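PDB 6KD0: vibralactone Cyclase, which probably catalyses the cyclization that forms the fused bicyclic beta-lactone of vibralactone, using an alpha/beta hydrolase fold. Local coordinates for residues P271-M276 / L288-L293; L182-A187 / Q207-C212; P48-F53 / F313-R318. All blocks are in the same frame, centred on the assembly; numbering follows the deposited sequence.

Contact 1: residues P271-M276 / L288-L293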
loop_
_atom_site.group_PDB
_atom_site.type_symbol
_atom_site.label_atom_id
_atom_site.label_comp_id
_atom_site.label_asym_id
_atom_site.label_seq_id
_atom_site.Cartn_x
_atom_site.Cartn_y
_atom_site.Cartn_z
ATOM N N PRO A 271 5.961 5.810 -12.697
ATOM C CA PRO A 271 7.222 5.232 -12.206
ATOM C C PRO A 271 7.240 3.728 -12.394
ATOM O O PRO A 271 6.181 3.087 -12.492
ATOM C CB PRO A 271 7.246 5.607 -10.713
ATOM C CG PRO A 271 6.183 6.638 -10.527
ATOM C CD PRO A 271 5.177 6.444 -11.619
ATOM N N PRO A 272 8.428 3.131 -12.475
ATOM C CA PRO A 272 8.516 1.672 -12.497
ATOM C C PRO A 272 7.734 1.098 -11.326
ATOM O O PRO A 272 7.733 1.657 -10.231
ATOM C CB PRO A 272 10.018 1.392 -12.378
ATOM C CG PRO A 272 10.699 2.674 -12.738
ATOM C CD PRO A 272 9.743 3.799 -12.479
ATOM N N LEU A 273 7.038 -0.005 -11.576
ATOM C CA LEU A 273 6.017 -0.513 -10.672
ATOM C C LEU A 273 6.346 -1.932 -10.241
ATOM O O LEU A 273 6.459 -2.824 -11.085
ATOM C CB LEU A 273 4.646 -0.480 -11.344
ATOM C CG LEU A 273 3.521 -1.165 -10.577
ATOM C CD1 LEU A 273 3.263 -0.459 -9.251
ATOM C CD2 LEU A 273 2.265 -1.177 -11.433
ATOM N N PHE A 274 6.433 -2.144 -8.926
ATOM C CA PHE A 274 6.569 -3.462 -8.317
ATOM C C PHE A 274 5.232 -3.787 -7.660
ATOM O O PHE A 274 4.822 -3.113 -6.706
ATOM C CB PHE A 274 7.717 -3.485 -7.306
ATOM C CG PHE A 274 8.058 -4.865 -6.772
ATOM C CD1 PHE A 274 7.393 -5.392 -5.677
ATOM C CD2 PHE A 274 9.087 -5.603 -7.336
ATOM C CE1 PHE A 274 7.721 -6.646 -5.182
ATOM C CE2 PHE A 274 9.421 -6.861 -6.852
ATOM C CZ PHE A 274 8.735 -7.383 -5.767
ATOM N N PHE A 275 4.563 -4.819 -8.170
ATOM C CA PHE A 275 3.193 -5.145 -7.810
ATOM C C PHE A 275 3.171 -6.484 -7.090
ATOM O O PHE A 275 3.763 -7.461 -7.566
ATOM C CB PHE A 275 2.321 -5.191 -9.068
ATOM C CG PHE A 275 0.861 -5.071 -8.796
ATOM C CD1 PHE A 275 0.149 -6.144 -8.290
ATOM C CD2 PHE A 275 0.192 -3.875 -9.052
ATOM C CE1 PHE A 275 -1.212 -6.032 -8.032
ATOM C CE2 PHE A 275 -1.170 -3.764 -8.798
ATOM C CZ PHE A 275 -1.860 -4.841 -8.291
ATOM N N MET A 276 2.510 -6.532 -5.937
ATOM C CA MET A 276 2.431 -7.752 -5.149
ATOM C C MET A 276 0.971 -8.137 -5.000
ATOM O O MET A 276 0.154 -7.308 -4.599
ATOM C CB MET A 276 3.078 -7.560 -3.779
ATOM C CG MET A 276 4.477 -7.037 -3.879
ATOM S SD MET A 276 5.249 -6.903 -2.272
ATOM C CE MET A 276 5.597 -8.630 -1.934
ATOM N N LEU A 288 -4.533 -7.209 -11.048
ATOM C CA LEU A 288 -3.829 -7.768 -12.205
ATOM C C LEU A 288 -4.149 -6.984 -13.474
ATOM O O LEU A 288 -3.272 -6.748 -14.313
ATOM C CB LEU A 288 -4.196 -9.240 -12.368
ATOM C CG LEU A 288 -3.756 -10.176 -11.236
ATOM C CD1 LEU A 288 -4.158 -11.607 -11.556
ATOM C CD2 LEU A 288 -2.268 -10.057 -11.021
ATOM N N LEU A 289 -5.390 -6.522 -13.602
ATOM C CA LEU A 289 -5.775 -5.718 -14.751
ATOM C C LEU A 289 -5.030 -4.393 -14.754
ATOM O O LEU A 289 -4.514 -3.964 -15.796
ATOM C CB LEU A 289 -7.284 -5.490 -14.732
ATOM C CG LEU A 289 -7.852 -4.549 -15.779
ATOM C CD1 LEU A 289 -7.560 -5.109 -17.159
ATOM C CD2 LEU A 289 -9.349 -4.411 -15.530
ATOM N N TYR A 290 -4.975 -3.721 -13.592
ATOM C CA TYR A 290 -4.256 -2.452 -13.501
ATOM C C TYR A 290 -2.797 -2.645 -13.892
ATOM O O TYR A 290 -2.237 -1.862 -14.673
ATOM C CB TYR A 290 -4.372 -1.864 -12.076
ATOM C CG TYR A 290 -3.613 -0.552 -11.908
ATOM C CD1 TYR A 290 -2.239 -0.537 -11.616
ATOM C CD2 TYR A 290 -4.254 0.665 -12.082
ATOM C CE1 TYR A 290 -1.545 0.641 -11.494
ATOM C CE2 TYR A 290 -3.566 1.861 -11.961
ATOM C CZ TYR A 290 -2.218 1.840 -11.676
ATOM O OH TYR A 290 -1.537 3.022 -11.559
ATOM N N HIS A 291 -2.182 -3.721 -13.398
ATOM C CA HIS A 291 -0.802 -4.012 -13.748
ATOM C C HIS A 291 -0.636 -4.254 -15.249
ATOM O O HIS A 291 0.351 -3.808 -15.854
ATOM C CB HIS A 291 -0.334 -5.217 -12.949
ATOM C CG HIS A 291 0.946 -5.797 -13.446
ATOM N ND1 HIS A 291 0.988 -6.895 -14.282
ATOM C CD2 HIS A 291 2.231 -5.441 -13.219
ATOM C CE1 HIS A 291 2.245 -7.192 -14.547
ATOM N NE2 HIS A 291 3.018 -6.334 -13.905
ATOM N N ALA A 292 -1.582 -4.973 -15.858
ATOM C CA ALA A 292 -1.523 -5.233 -17.293
ATOM C C ALA A 292 -1.599 -3.933 -18.083
ATOM O O ALA A 292 -0.848 -3.734 -19.048
ATOM C CB ALA A 292 -2.657 -6.179 -17.697
ATOM N N LEU A 293 -2.499 -3.032 -17.679
ATOM C CA LEU A 293 -2.635 -1.758 -18.381
ATOM C C LEU A 293 -1.389 -0.908 -18.227
ATOM O O LEU A 293 -0.992 -0.202 -19.162
ATOM C CB LEU A 293 -3.851 -0.985 -17.880
ATOM C CG LEU A 293 -5.228 -1.522 -18.243
ATOM C CD1 LEU A 293 -6.258 -0.629 -17.627
ATOM C CD2 LEU A 293 -5.400 -1.566 -19.758
#
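One face of the Phe275 ring carries the beta carbon of His291, which stands 4.1 Å above the ring plane and nearer the rim than the centre. At the edge of the Tyr290 ring, close to its plane, lies a methyl group of Leu273, with Leu273 CD2 4.2 Å from Tyr290 CE1. Phe275 CE2 also comes within 4.4 Å of Tyr290 CD1, an apolar contact. Phe275 and His291 are matched twice, since Phe275 CB also sits 4.2 Å from His291 CD2, and their side chains pass at a slant. In both residues CG is anti to the backbone N (chi1 -161° for Phe275, 167° for His291), which sends each ring out across the gap between strand and helix. No hydrogen bond crosses this interface; 225 Å² of surface is buried, and the closest approaches are between carbon atoms. Alternation along the strand sorts the residues, Leu273 and Phe275 facing helix 284-296 while Phe274 turns away and touches helix 321-338. Met303 on strand 301-307 touches both Phe275 and His291, and His267 meets the Tyr290 ring edge-to-face. The segment axes approach to 9.9 Å and run nearly antiparallel, at 160°, as expected when a helix returns the chain across the sheet. Strand 273-278, helix 284-296 and the parallel strand 301-307 thus form a beta-alpha-beta crossover, here at the C-terminal edge of the central sheet of an alpha/beta hydrolase.

Contact 2: residues L182-A187 / Q207-C212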
loop_
_atom_site.group_PDB
_atom_site.type_symbol
_atom_site.label_atom_id
_atom_site.label_comp_id
_atom_site.label_asym_id
_atom_site.label_seq_id
_atom_site.Cartn_x
_atom_site.Cartn_y
_atom_site.Cartn_z
ATOM N N LEU A 182 -4.569 4.628 -2.895
ATOM C CA LEU A 182 -4.334 6.067 -2.796
ATOM C C LEU A 182 -2.993 6.447 -3.409
ATOM O O LEU A 182 -2.862 7.515 -4.016
ATOM C CB LEU A 182 -4.405 6.523 -1.334
ATOM C CG LEU A 182 -5.755 6.298 -0.624
ATOM C CD1 LEU A 182 -5.730 6.850 0.795
ATOM C CD2 LEU A 182 -6.930 6.886 -1.420
ATOM N N SER A 183 -1.986 5.574 -3.289
ATOM C CA SER A 183 -0.700 5.906 -3.892
ATOM C C SER A 183 -0.751 5.814 -5.414
ATOM O O SER A 183 -0.023 6.543 -6.091
ATOM C CB SER A 183 0.411 5.011 -3.324
ATOM O OG SER A 183 0.314 3.728 -3.883
ATOM N N LEU A 184 -1.593 4.927 -5.967
ATOM C CA LEU A 184 -1.767 4.867 -7.421
ATOM C C LEU A 184 -2.335 6.179 -7.934
ATOM O O LEU A 184 -1.859 6.744 -8.947
ATOM C CB LEU A 184 -2.696 3.702 -7.798
ATOM C CG LEU A 184 -2.182 2.271 -7.554
ATOM C CD1 LEU A 184 -3.218 1.230 -7.967
ATOM C CD2 LEU A 184 -0.842 2.029 -8.263
ATOM N N ILE A 185 -3.342 6.694 -7.215
ATOM C CA ILE A 185 -3.874 8.014 -7.537
ATOM C C ILE A 185 -2.765 9.063 -7.465
ATOM O O ILE A 185 -2.562 9.843 -8.408
ATOM C CB ILE A 185 -5.059 8.359 -6.615
ATOM C CG1 ILE A 185 -6.190 7.361 -6.857
ATOM C CG2 ILE A 185 -5.504 9.797 -6.865
ATOM C CD1 ILE A 185 -7.223 7.287 -5.778
ATOM N N ALA A 186 -2.009 9.067 -6.360
ATOM C CA ALA A 186 -0.988 10.091 -6.159
ATOM C C ALA A 186 0.065 10.051 -7.255
ATOM O O ALA A 186 0.570 11.094 -7.670
ATOM C CB ALA A 186 -0.335 9.938 -4.784
ATOM N N ALA A 187 0.431 8.858 -7.715
ATOM C CA ALA A 187 1.472 8.752 -8.741
ATOM C C ALA A 187 1.011 9.345 -10.073
ATOM O O ALA A 187 1.796 10.019 -10.769
ATOM C CB ALA A 187 1.882 7.290 -8.904
ATOM N N GLN A 207 0.841 -3.262 -2.823
ATOM C CA GLN A 207 0.435 -4.602 -2.424
ATOM C C GLN A 207 -1.080 -4.679 -2.507
ATOM O O GLN A 207 -1.773 -3.928 -1.814
ATOM C CB GLN A 207 0.913 -4.930 -1.004
ATOM C CG GLN A 207 2.395 -4.650 -0.748
ATOM C CD GLN A 207 2.751 -4.646 0.735
ATOM O OE1 GLN A 207 2.010 -4.109 1.559
ATOM N NE2 GLN A 207 3.902 -5.227 1.080
ATOM N N TYR A 208 -1.583 -5.590 -3.348
ATOM C CA TYR A 208 -2.990 -5.970 -3.491
ATOM C C TYR A 208 -3.966 -4.798 -3.338
ATOM O O TYR A 208 -4.861 -4.868 -2.496
ATOM C CB TYR A 208 -3.321 -7.110 -2.494
ATOM C CG TYR A 208 -2.750 -7.009 -1.073
ATOM C CD1 TYR A 208 -3.357 -6.221 -0.107
ATOM C CD2 TYR A 208 -1.610 -7.731 -0.690
ATOM C CE1 TYR A 208 -2.857 -6.128 1.186
ATOM C CE2 TYR A 208 -1.095 -7.633 0.606
ATOM C CZ TYR A 208 -1.727 -6.837 1.539
ATOM O OH TYR A 208 -1.250 -6.708 2.835
ATOM N N PRO A 209 -3.852 -3.733 -4.141
ATOM C CA PRO A 209 -4.764 -2.553 -3.995
ATOM C C PRO A 209 -6.095 -2.762 -4.695
ATOM O O PRO A 209 -6.162 -3.468 -5.712
ATOM C CB PRO A 209 -3.980 -1.424 -4.689
ATOM C CG PRO A 209 -3.231 -2.168 -5.793
ATOM C CD PRO A 209 -2.778 -3.464 -5.122
ATOM N N PRO A 210 -7.171 -2.128 -4.216
ATOM C CA PRO A 210 -8.326 -1.903 -5.093
ATOM C C PRO A 210 -7.922 -0.900 -6.160
ATOM O O PRO A 210 -7.069 -0.039 -5.934
ATOM C CB PRO A 210 -9.403 -1.334 -4.153
ATOM C CG PRO A 210 -8.619 -0.722 -2.996
ATOM C CD PRO A 210 -7.299 -1.447 -2.907
ATOM N N THR A 211 -8.482 -1.063 -7.364
ATOM C CA THR A 211 -8.149 -0.177 -8.476
ATOM C C THR A 211 -9.360 0.428 -9.160
ATOM O O THR A 211 -9.190 1.395 -9.913
ATOM C CB THR A 211 -7.314 -0.912 -9.535
ATOM O OG1 THR A 211 -8.114 -1.942 -10.129
ATOM C CG2 THR A 211 -6.075 -1.530 -8.897
ATOM N N CYS A 212 -10.564 -0.082 -8.923
ATOM C CA CYS A 212 -11.713 0.415 -9.661
ATOM C C CYS A 212 -12.984 0.075 -8.908
ATOM O O CYS A 212 -13.165 -1.068 -8.478
ATOM C CB CYS A 212 -11.755 -0.194 -11.076
ATOM S SG CYS A 212 -12.922 0.640 -12.152
#
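Leu184 meets the loop after strand 203-207 through a single methyl group. Leu184 CD1 lies 4.0 Å from Pro209 CG and 4.1 Å from Thr211 CG2, so one branch touches both a proline ring and a threonine methyl. The leucine and proline side chains cross at about a right angle, whereas Leu184 and Thr211 meet at a slant. With CG anti to the carbonyl carbon (chi1 -67°) and an extended chi2 of 180°, Leu184 reaches outward from helix 178-192 to the loop. Thr211 turns CG2 to this leucine, while its OG1 is hydrogen-bonded elsewhere. Farther out, Tyr290 touches Leu184 and Thr211, and Val206 of the neighbouring strand also packs on Leu184. Polar bonds hold the loop: Glu286 OE1 accepts from the backbone N of both Thr211 and Cys212, and Asn181 ND2 donates to Pro210 O. Pro209 comes close to the probable nucleophile elbow around Ser177 but makes no contact with it. Only 84 Å² is buried between the segments and no hydrogen bond links them, which implies a small, non-directional van der Waals contact; the surrounding polar bonds are likely to fix the loop's position.

Contact 3: residues P48-F53 / F313-R318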
loop_
_atom_site.group_PDB
_atom_site.type_symbol
_atom_site.label_atom_id
_atom_site.label_comp_id
_atom_site.label_asym_id
_atom_site.label_seq_id
_atom_site.Cartn_x
_atom_site.Cartn_y
_atom_site.Cartn_z
ATOM N N PRO A 48 -0.879 -4.942 17.983
ATOM C CA PRO A 48 -0.107 -5.457 19.132
ATOM C C PRO A 48 0.576 -6.780 18.852
ATOM O O PRO A 48 1.751 -6.951 19.212
ATOM C CB PRO A 48 -1.167 -5.573 20.236
ATOM C CG PRO A 48 -2.109 -4.481 19.910
ATOM C CD PRO A 48 -2.234 -4.546 18.404
ATOM N N ASN A 49 -0.107 -7.713 18.188
ATOM C CA ASN A 49 0.500 -9.013 17.892
ATOM C C ASN A 49 1.598 -8.894 16.836
ATOM O O ASN A 49 2.647 -9.555 16.934
ATOM C CB ASN A 49 -0.573 -10.003 17.427
ATOM C CG ASN A 49 -1.476 -10.483 18.562
ATOM O OD1 ASN A 49 -1.251 -10.199 19.739
ATOM N ND2 ASN A 49 -2.514 -11.218 18.198
ATOM N N LEU A 50 1.383 -8.063 15.812
ATOM C CA LEU A 50 2.439 -7.805 14.830
ATOM C C LEU A 50 3.677 -7.234 15.509
ATOM O O LEU A 50 4.805 -7.693 15.281
ATOM C CB LEU A 50 1.926 -6.832 13.765
ATOM C CG LEU A 50 2.355 -6.962 12.301
ATOM C CD1 LEU A 50 2.481 -5.576 11.642
ATOM C CD2 LEU A 50 3.604 -7.804 12.104
ATOM N N ASN A 51 3.478 -6.248 16.381
ATOM C CA ASN A 51 4.610 -5.612 17.035
ATOM C C ASN A 51 5.312 -6.576 17.967
ATOM O O ASN A 51 6.539 -6.571 18.045
ATOM C CB ASN A 51 4.161 -4.371 17.790
ATOM C CG ASN A 51 3.875 -3.237 16.861
ATOM O OD1 ASN A 51 4.082 -3.369 15.650
ATOM N ND2 ASN A 51 3.388 -2.131 17.393
ATOM N N LYS A 52 4.553 -7.409 18.683
ATOM C CA LYS A 52 5.192 -8.408 19.532
ATOM C C LYS A 52 6.072 -9.336 18.706
ATOM O O LYS A 52 7.181 -9.689 19.128
ATOM C CB LYS A 52 4.138 -9.196 20.305
ATOM C CG LYS A 52 4.693 -10.339 21.134
ATOM C CD LYS A 52 3.566 -10.965 21.961
ATOM C CE LYS A 52 4.039 -12.221 22.660
ATOM N NZ LYS A 52 2.986 -12.852 23.523
ATOM N N PHE A 53 5.614 -9.721 17.512
ATOM C CA PHE A 53 6.448 -10.607 16.698
ATOM C C PHE A 53 7.679 -9.881 16.157
ATOM O O PHE A 53 8.768 -10.469 16.055
ATOM C CB PHE A 53 5.653 -11.210 15.539
ATOM C CG PHE A 53 6.513 -12.003 14.578
ATOM C CD1 PHE A 53 6.853 -13.317 14.864
ATOM C CD2 PHE A 53 7.019 -11.423 13.417
ATOM C CE1 PHE A 53 7.658 -14.045 14.000
ATOM C CE2 PHE A 53 7.828 -12.152 12.559
ATOM C CZ PHE A 53 8.141 -13.468 12.859
ATOM N N PHE A 313 -2.656 -11.333 4.418
ATOM C CA PHE A 313 -2.324 -12.434 5.318
ATOM C C PHE A 313 -1.006 -12.190 6.037
ATOM O O PHE A 313 -0.808 -12.703 7.142
ATOM C CB PHE A 313 -2.254 -13.750 4.553
ATOM C CG PHE A 313 -0.912 -13.992 3.923
ATOM C CD1 PHE A 313 -0.581 -13.387 2.720
ATOM C CD2 PHE A 313 0.026 -14.800 4.549
ATOM C CE1 PHE A 313 0.669 -13.600 2.143
ATOM C CE2 PHE A 313 1.270 -15.005 3.983
ATOM C CZ PHE A 313 1.590 -14.405 2.781
ATOM N N HIS A 314 -0.084 -11.420 5.432
ATOM C CA HIS A 314 1.202 -11.188 6.079
ATOM C C HIS A 314 1.118 -10.198 7.230
ATOM O O HIS A 314 2.023 -10.173 8.064
ATOM C CB HIS A 314 2.260 -10.754 5.049
ATOM C CG HIS A 314 2.283 -9.289 4.736
ATOM N ND1 HIS A 314 1.281 -8.658 4.031
ATOM C CD2 HIS A 314 3.222 -8.345 4.979
ATOM C CE1 HIS A 314 1.589 -7.384 3.880
ATOM N NE2 HIS A 314 2.760 -7.167 4.447
ATOM N N MET A 315 0.058 -9.393 7.312
ATOM C CA MET A 315 -0.131 -8.481 8.436
ATOM C C MET A 315 -0.814 -9.157 9.604
ATOM O O MET A 315 -0.610 -8.765 10.760
ATOM C CB MET A 315 -0.973 -7.273 8.021
ATOM C CG MET A 315 -0.351 -6.423 6.924
ATOM S SD MET A 315 1.210 -5.657 7.399
ATOM C CE MET A 315 0.626 -4.460 8.601
ATOM N N LEU A 316 -1.622 -10.161 9.325
ATOM C CA LEU A 316 -2.322 -10.876 10.374
ATOM C C LEU A 316 -1.605 -12.142 10.815
ATOM O O LEU A 316 -1.868 -12.626 11.920
ATOM C CB LEU A 316 -3.737 -11.221 9.911
ATOM C CG LEU A 316 -4.745 -10.101 10.183
ATOM C CD1 LEU A 316 -4.594 -8.917 9.188
ATOM C CD2 LEU A 316 -6.147 -10.642 10.182
ATOM N N PHE A 317 -0.703 -12.683 9.996
ATOM C CA PHE A 317 -0.043 -13.946 10.314
ATOM C C PHE A 317 1.451 -13.846 10.045
ATOM O O PHE A 317 2.046 -14.733 9.442
ATOM C CB PHE A 317 -0.667 -15.082 9.509
ATOM C CG PHE A 317 -2.153 -15.197 9.685
ATOM C CD1 PHE A 317 -2.679 -15.801 10.809
ATOM C CD2 PHE A 317 -3.027 -14.678 8.738
ATOM C CE1 PHE A 317 -4.052 -15.904 10.993
ATOM C CE2 PHE A 317 -4.409 -14.778 8.909
ATOM C CZ PHE A 317 -4.922 -15.389 10.042
ATOM N N ARG A 318 2.086 -12.760 10.496
ATOM C CA ARG A 318 3.487 -12.529 10.151
ATOM C C ARG A 318 4.400 -13.660 10.618
ATOM O O ARG A 318 5.474 -13.856 10.038
ATOM C CB ARG A 318 3.969 -11.194 10.733
ATOM C CG ARG A 318 5.384 -10.780 10.268
ATOM C CD ARG A 318 5.419 -10.579 8.744
ATOM N NE ARG A 318 4.660 -9.367 8.425
ATOM C CZ ARG A 318 5.181 -8.143 8.417
ATOM N NH1 ARG A 318 6.480 -7.968 8.657
ATOM N NH2 ARG A 318 4.408 -7.085 8.167
#
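Leu50 lays its CD2 methyl over one face of the Arg318 guanidinium, 3.9 Å above the plane and over its centre, where helix 35-54 packs against the short helix 313-316 and its exit, just beyond the probable catalytic His311 of the alpha/beta hydrolase fold. Leu50 CD2 also touches the aliphatic root of the arginine, 3.7 Å from Arg318 CB. The other branch points elsewhere: Leu50 CD1 meets Met315 CE at 3.7 Å, the methionine chain being bent at chi2 and chi3 to bring that methyl across. One turn along, the Phe53 side chain crosses Arg318 at about a right angle, with Phe53 CD2 3.6 Å from Arg318 CG. Ring and guanidinium planes are 69° apart, and Phe53 meets the arginine's methylene and, over one face, its backbone C, rather than the charged end. The Arg318 chain, bent at chi2 and chi3, curls back toward the preceding helix 313-316, and NH2 forms a salt bridge with Asp117. Arg318 NE donates to His314 O at 2.8 Å with an N-H...O angle of 161°; the oxygen lies in the guanidinium plane, though the donor stands above the carbonyl plane. An alanine here would keep CB beside Leu50 but is likely to leave Asp117 without this charged mate, deprive His314 O of its side-chain donor and open a gap against Phe53. Met315 SD lies at the edge of the guanidinium, in its plane.

How the contacts relate
Contacts 1 and 2 are neighbours, with centres 10 Å apart, and both lie at the 203-207/273-278 part of the central sheet. Contact 2 closes before contact 1 opens along the chain, yet they touch: Phe275 CZ is 3.6 Å from Pro209 CD, and Met276 O probably accepts a hydrogen bond from Tyr208 N at 2.7 Å. Contact 3 encloses both in sequence, bringing N-terminal helix 35-54 to the region after the probable catalytic histidine. Its centre lies 26 Å from that of contact 1, on the opposite side of the chain's centre, and 23 Å from that of contact 2. Loop 207-212 thus touches segments of both other contacts, Phe275 on one hand and His314 on the other, where Tyr208 OH reaches 3.1 Å from His314 CE1.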